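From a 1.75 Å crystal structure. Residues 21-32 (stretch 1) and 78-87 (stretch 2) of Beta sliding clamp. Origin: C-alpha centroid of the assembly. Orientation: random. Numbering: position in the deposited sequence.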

# COMPACT_ATOMS: atom_id res chain seq x y z
N SER C 21 -6.78 22.10 -5.53
CA SER C 21 -6.87 22.93 -4.33
C SER C 21 -7.39 22.14 -3.15
O SER C 21 -6.83 22.21 -2.04
CB SER C 21 -7.76 24.16 -4.60
OG SER C 21 -7.23 24.94 -5.67
N LEU C 22 -8.45 21.35 -3.36
CA LEU C 22 -8.98 20.49 -2.30
C LEU C 22 -7.91 19.53 -1.80
O LEU C 22 -7.85 19.24 -0.61
CB LEU C 22 -10.19 19.72 -2.81
CG LEU C 22 -11.05 18.96 -1.80
CD1 LEU C 22 -11.54 19.88 -0.68
CD2 LEU C 22 -12.23 18.32 -2.52
N GLY C 23 -7.08 19.00 -2.71
CA GLY C 23 -6.04 18.09 -2.28
C GLY C 23 -5.07 18.75 -1.32
O GLY C 23 -4.54 18.09 -0.42
N ARG C 24 -4.86 20.06 -1.48
CA ARG C 24 -3.92 20.76 -0.61
C ARG C 24 -4.48 20.99 0.78
O ARG C 24 -3.70 21.14 1.73
CB ARG C 24 -3.53 22.09 -1.25
CG ARG C 24 -2.55 21.92 -2.43
CD ARG C 24 -2.26 23.23 -3.17
NE ARG C 24 -1.20 23.13 -4.16
CZ ARG C 24 -0.79 24.14 -4.92
NH1 ARG C 24 -1.37 25.33 -4.81
NH2 ARG C 24 0.19 23.97 -5.79
N VAL C 25 -5.81 21.02 0.96
CA VAL C 25 -6.33 21.40 2.27
C VAL C 25 -6.87 20.20 3.04
O VAL C 25 -6.75 20.14 4.27
CB VAL C 25 -7.42 22.49 2.15
CG1 VAL C 25 -6.90 23.66 1.34
CG2 VAL C 25 -8.66 21.93 1.52
N HIS C 26 -7.41 19.22 2.32
CA HIS C 26 -8.19 18.17 2.98
C HIS C 26 -7.33 17.31 3.90
O HIS C 26 -7.85 16.78 4.89
CB HIS C 26 -8.92 17.31 1.94
CG HIS C 26 -8.12 16.18 1.39
ND1 HIS C 26 -7.14 16.35 0.44
CD2 HIS C 26 -8.17 14.85 1.63
CE1 HIS C 26 -6.60 15.18 0.14
NE2 HIS C 26 -7.21 14.25 0.85
N ARG C 27 -6.04 17.13 3.59
CA ARG C 27 -5.25 16.21 4.39
C ARG C 27 -4.97 16.71 5.81
O ARG C 27 -4.45 15.95 6.63
CB ARG C 27 -3.92 15.88 3.68
CG ARG C 27 -3.47 16.84 2.58
CD ARG C 27 -2.19 16.31 1.88
NE ARG C 27 -1.38 17.38 1.29
CZ ARG C 27 -1.14 17.53 -0.01
NH1 ARG C 27 -1.66 16.68 -0.89
NH2 ARG C 27 -0.38 18.53 -0.44
N VAL C 28 -5.32 17.96 6.12
CA VAL C 28 -5.16 18.49 7.47
C VAL C 28 -6.21 17.88 8.39
O VAL C 28 -5.98 17.72 9.60
CB VAL C 28 -5.24 20.03 7.40
CG1 VAL C 28 -5.64 20.63 8.72
CG2 VAL C 28 -3.90 20.53 6.96
N VAL C 29 -7.34 17.47 7.82
CA VAL C 29 -8.39 16.84 8.60
C VAL C 29 -7.90 15.50 9.12
O VAL C 29 -7.33 14.69 8.38
CB VAL C 29 -9.66 16.70 7.74
CG1 VAL C 29 -10.70 15.88 8.48
CG2 VAL C 29 -10.18 18.07 7.36
N GLU C 30 -8.10 15.26 10.41
CA GLU C 30 -7.77 13.97 10.99
C GLU C 30 -8.90 12.99 10.72
O GLU C 30 -10.08 13.32 10.89
CB GLU C 30 -7.51 14.11 12.49
CG GLU C 30 -6.48 13.13 13.06
CD GLU C 30 -5.04 13.50 12.71
OE1 GLU C 30 -4.30 12.60 12.25
OE2 GLU C 30 -4.65 14.67 12.90
N ARG C 31 -8.55 11.78 10.27
CA ARG C 31 -9.57 10.76 10.06
C ARG C 31 -10.10 10.23 11.38
O ARG C 31 -11.29 9.93 11.51
CB ARG C 31 -9.02 9.63 9.20
CG ARG C 31 -8.83 9.98 7.72
CD ARG C 31 -8.51 8.73 6.91
NE ARG C 31 -7.91 9.03 5.62
CZ ARG C 31 -8.59 9.14 4.48
NH1 ARG C 31 -9.92 8.99 4.48
NH2 ARG C 31 -7.96 9.40 3.34
N ARG C 32 -9.23 10.11 12.38
CA ARG C 32 -9.66 9.68 13.71
C ARG C 32 -10.47 10.75 14.45
O ARG C 32 -10.92 10.48 15.57
CB ARG C 32 -8.44 9.28 14.54
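Stretch 2 (78-87) PAYLLYDIVR

Stretch 2 is a helix that begins at Ala 79 and runs on past the stretch, and it lies nearly antiparallel to the helix that opens stretch 1: the N-to-C directions make an angle of 153°, the signed crossing angle is -153°, and the axes approach to 10.2 Å. In this register Ala 79 lies near His 26, and Tyr 83, one turn later, near Leu 22 (CA to CA 6.6 Å). The first rule of the contact is a four-residue step on each side, taken in opposite senses.

Pro 78 occupies the N-cap position, and its CA-to-CB bond points away from stretch 1. Its O accepts the backbone hydrogen bond from Leu 82 N at 3.0 Å. Ala 79 points toward stretch 1, and its small CB lies 4.2 Å from His 26 CB and 4.0 Å from Val 29 CG2; here the CA atoms of Ala 79 and His 26 are 5.6 Å apart.

Tyr 80 carries the largest covered area of the contact. Its CA-to-CB bond leaves sideways, but with chi1 in m the ring reaches across to the type I turn of His 26 to Val 29, where Tyr 80 OH donates a hydrogen bond to Val 29 O at 2.8 Å. Val 29 CG1 packs 3.7 Å from Tyr 80 CE2. Over one ring face lies Arg 31, whose CZ is 3.8 Å from the Tyr 80 centroid in an off-centre cation-pi contact; its high B factors suggest a loosely held lid. The edge of His 26 is directed toward the Tyr 80 face in an offset edge-to-face pair, centroids 5.2 Å apart and planes at 77°.

Leu 82 points toward stretch 1, its CG 3.6 Å from Leu 22 CD2. Tyr 83, with chi1 in t, lays its ring on His 26 in a face-to-face stack, centroids 4.0 Å apart and planes at 11°. The imidazole is also tied back to its own stretch, His 26 ND1 donating to Leu 22 O at 3.2 Å, with a weak second bond from ND1 to Gly 23 O. Tyr 83 CE1 approaches Gly 23 CA to 3.5 Å. Leu 22 CG meets the ring edge, 4.0 Å from Tyr 83 CD1.

Asp 84 links to Arg 31 through water: the water accepts from Arg 31 NH1 at 2.7 Å and donates to Asp 84 OD2 at 2.9 Å. Val 86 CG2 closes the apolar patch 4.3 Å from Leu 22 CD2, and Arg 87 does not reach stretch 1.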

# COMPACT_ATOMS: atom_id res chain seq x y z
N PRO C 78 -18.12 17.60 4.38
CA PRO C 78 -17.14 16.59 4.83
C PRO C 78 -16.00 16.42 3.84
O PRO C 78 -16.23 16.19 2.65
CB PRO C 78 -17.99 15.32 4.96
CG PRO C 78 -19.38 15.87 5.30
CD PRO C 78 -19.50 17.07 4.41
N ALA C 79 -14.76 16.57 4.32
CA ALA C 79 -13.66 16.85 3.41
C ALA C 79 -13.19 15.59 2.67
O ALA C 79 -12.91 15.66 1.47
CB ALA C 79 -12.49 17.49 4.15
N TYR C 80 -13.08 14.45 3.36
CA TYR C 80 -12.62 13.26 2.66
C TYR C 80 -13.67 12.77 1.66
O TYR C 80 -13.32 12.33 0.56
CB TYR C 80 -12.24 12.17 3.65
CG TYR C 80 -10.89 12.47 4.27
CD1 TYR C 80 -9.71 12.17 3.59
CD2 TYR C 80 -10.78 13.07 5.51
CE1 TYR C 80 -8.47 12.46 4.13
CE2 TYR C 80 -9.55 13.35 6.07
CZ TYR C 80 -8.40 13.05 5.37
OH TYR C 80 -7.17 13.35 5.93
N LEU C 81 -14.95 12.87 2.02
CA LEU C 81 -16.02 12.52 1.09
C LEU C 81 -16.00 13.42 -0.14
O LEU C 81 -16.11 12.95 -1.27
CB LEU C 81 -17.38 12.62 1.77
CG LEU C 81 -18.60 12.38 0.87
CD1 LEU C 81 -18.51 11.00 0.18
CD2 LEU C 81 -19.89 12.49 1.69
N LEU C 82 -15.89 14.73 0.08
CA LEU C 82 -15.84 15.63 -1.07
C LEU C 82 -14.65 15.32 -1.95
O LEU C 82 -14.77 15.28 -3.18
CB LEU C 82 -15.78 17.08 -0.61
CG LEU C 82 -15.74 18.12 -1.72
CD1 LEU C 82 -17.00 18.04 -2.62
CD2 LEU C 82 -15.60 19.50 -1.11
N TYR C 83 -13.48 15.08 -1.34
CA TYR C 83 -12.29 14.73 -2.13
C TYR C 83 -12.52 13.45 -2.93
O TYR C 83 -12.19 13.38 -4.12
CB TYR C 83 -11.07 14.56 -1.21
CG TYR C 83 -9.78 14.40 -1.99
CD1 TYR C 83 -9.20 15.49 -2.61
CD2 TYR C 83 -9.16 13.16 -2.12
CE1 TYR C 83 -8.03 15.37 -3.33
CE2 TYR C 83 -7.97 13.02 -2.85
CZ TYR C 83 -7.41 14.14 -3.45
OH TYR C 83 -6.24 14.04 -4.18
N ASP C 84 -13.07 12.41 -2.29
CA ASP C 84 -13.28 11.15 -3.00
C ASP C 84 -14.27 11.33 -4.15
O ASP C 84 -14.11 10.70 -5.21
CB ASP C 84 -13.76 10.07 -2.04
CG ASP C 84 -12.68 9.64 -1.06
OD1 ASP C 84 -11.48 9.81 -1.36
OD2 ASP C 84 -13.03 9.12 0.02
N ILE C 85 -15.28 12.19 -3.98
CA ILE C 85 -16.22 12.44 -5.07
C ILE C 85 -15.52 13.14 -6.23
O ILE C 85 -15.58 12.67 -7.38
CB ILE C 85 -17.42 13.27 -4.55
CG1 ILE C 85 -18.32 12.41 -3.66
CG2 ILE C 85 -18.19 13.90 -5.73
CD1 ILE C 85 -19.31 13.24 -2.85
N VAL C 86 -14.82 14.24 -5.95
CA VAL C 86 -14.17 15.00 -7.01
C VAL C 86 -13.11 14.16 -7.72
O VAL C 86 -12.94 14.25 -8.95
CB VAL C 86 -13.59 16.30 -6.43
CG1 VAL C 86 -12.90 17.15 -7.54
CG2 VAL C 86 -14.70 17.13 -5.79
N ARG C 87 -12.41 13.30 -6.98
CA ARG C 87 -11.44 12.40 -7.61
C ARG C 87 -12.05 11.58 -8.75
O ARG C 87 -11.37 11.28 -9.73
CB ARG C 87 -10.84 11.46 -6.57
CG ARG C 87 -9.80 10.49 -7.14
CD ARG C 87 -9.38 9.51 -6.06
NE ARG C 87 -10.54 9.17 -5.25
CZ ARG C 87 -11.25 8.05 -5.37
NH1 ARG C 87 -10.92 7.10 -6.26
NH2 ARG C 87 -12.30 7.88 -4.57
O HOH W 1 -11.44 8.40 2.29